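PDB 1K38: beta-lactamase OXA-2 from Salmonella typhimurium, which hydrolyses the beta-lactam ring of penicillins, oxacillin among them, and so confers antibiotic resistance as a class D serine beta-lactamase. Local coordinates for the interface of chains A and B. Residues are numbered along the deposited sequence; one frame, centred on the assembly and turned at random. Chains: chain A/B, Beta-lactamase OXA-2.

The interface of chains A and B. Residues chain A 97, 177-180; chain B 177, 180-181, 185.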
# COMPACT_ATOMS: atom_id res chain seq x y z
N ARG A 97 4.10 0.10 -12.53
CA ARG A 97 4.92 -1.09 -12.31
C ARG A 97 5.79 -1.43 -13.52
O ARG A 97 6.92 -1.89 -13.37
CB ARG A 97 4.03 -2.29 -11.98
CG ARG A 97 3.47 -2.30 -10.57
CD ARG A 97 2.52 -3.48 -10.36
NE ARG A 97 2.16 -3.66 -8.95
CZ ARG A 97 1.21 -4.48 -8.53
NH1 ARG A 97 0.51 -5.20 -9.40
NH2 ARG A 97 0.96 -4.61 -7.23
N ILE A 177 3.96 0.75 -4.26
CA ILE A 177 4.30 -0.44 -3.48
C ILE A 177 4.97 -1.52 -4.33
O ILE A 177 4.42 -1.96 -5.34
CB ILE A 177 3.06 -1.03 -2.79
CG1 ILE A 177 2.51 -0.02 -1.78
CG2 ILE A 177 3.43 -2.33 -2.08
CD1 ILE A 177 1.11 -0.35 -1.29
N VAL A 178 6.15 -1.94 -3.89
CA VAL A 178 6.92 -2.96 -4.59
C VAL A 178 7.04 -4.23 -3.76
O VAL A 178 7.13 -5.33 -4.31
CB VAL A 178 8.35 -2.44 -4.91
CG1 VAL A 178 9.20 -3.56 -5.49
CG2 VAL A 178 8.26 -1.29 -5.90
N GLU A 179 7.04 -4.09 -2.44
CA GLU A 179 7.18 -5.23 -1.55
C GLU A 179 6.78 -4.81 -0.15
O GLU A 179 6.82 -3.63 0.19
CB GLU A 179 8.65 -5.69 -1.54
CG GLU A 179 8.88 -7.14 -1.17
CD GLU A 179 10.35 -7.52 -1.26
OE1 GLU A 179 11.02 -7.07 -2.21
OE2 GLU A 179 10.82 -8.27 -0.39
N ALA A 180 6.37 -5.78 0.67
CA ALA A 180 5.99 -5.47 2.04
C ALA A 180 5.97 -6.71 2.92
O ALA A 180 5.78 -7.83 2.44
CB ALA A 180 4.62 -4.80 2.08
N ILE B 177 -2.31 -3.18 4.82
CA ILE B 177 -1.27 -3.96 4.15
C ILE B 177 -0.52 -4.88 5.12
O ILE B 177 0.02 -4.43 6.12
CB ILE B 177 -0.25 -3.06 3.45
CG1 ILE B 177 -0.95 -2.27 2.34
CG2 ILE B 177 0.87 -3.91 2.85
CD1 ILE B 177 -0.13 -1.11 1.80
N ALA B 180 3.31 -7.97 0.59
CA ALA B 180 3.20 -7.61 -0.81
C ALA B 180 4.40 -8.07 -1.63
O ALA B 180 5.50 -8.24 -1.11
CB ALA B 180 3.04 -6.10 -0.97
N GLY B 181 4.14 -8.26 -2.92
CA GLY B 181 5.16 -8.65 -3.87
C GLY B 181 5.11 -7.63 -4.99
O GLY B 181 4.33 -6.68 -4.93
N ILE B 185 -0.66 -7.53 -3.64
CA ILE B 185 -0.72 -6.87 -2.35
C ILE B 185 -1.80 -7.51 -1.49
O ILE B 185 -2.96 -7.61 -1.91
CB ILE B 185 -1.07 -5.37 -2.51
CG1 ILE B 185 -0.03 -4.68 -3.40
CG2 ILE B 185 -1.13 -4.70 -1.14
CD1 ILE B 185 -0.39 -3.24 -3.74
O HOH W 1 2.88 -4.42 -5.23
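The two copies of strand 177-181 meet at an antiparallel bridge, A:Ala180 with B:Ala180, across the two-fold axis, flanked by the end of helix 92-97 of chain A and strand 184-192 of chain B. Paired backbone bonds form the bridge: A:Ala180 N gives to B:Ala180 O at 3.2 Å, and B:Ala180 N to A:Ala180 O at 3.1 Å. Both donors stand about 45° out of the acceptor's carbonyl plane. Alanine suits the axis because its small side chain lets the backbones pair while the methyls touch, CB of A:Ala180 to CB of B:Ala180 at 3.7 Å.

Beside this bridge, A:Ile177 and B:Ile177 meet end-on through their CD1 methyls, 3.4 Å apart, closer than usual van der Waals contact. In A:Ile177, chi1 of -64° turns CG1 away from the carbonyl carbon, and the extended chi2 of 166° carries CD1 on towards its twin. The branched side chain thus splits its contacts, CG2 resting against CB of B:Ala180. B:Ile185 crosses A:Ile177 at about a right angle and adds its CD1 to the side of the isoleucine pair. Its CG1 meets the guanidinium edge of A:Arg97, in plane, 4.0 Å from NH2. The long, extended arginine also carries NH2 to water 1 (2.8 Å), which links it to the carbonyl oxygens of A:Ile177 and, at 2.7 Å, B:Gly181, a residue that brings only backbone here. The contact's centre lies about 17 Å from A:Ser51, the acyl-ester nucleophile. This patch, part of a two-fold symmetric interface, helps hold together the subunits of the deposited assembly, possibly a biological dimer.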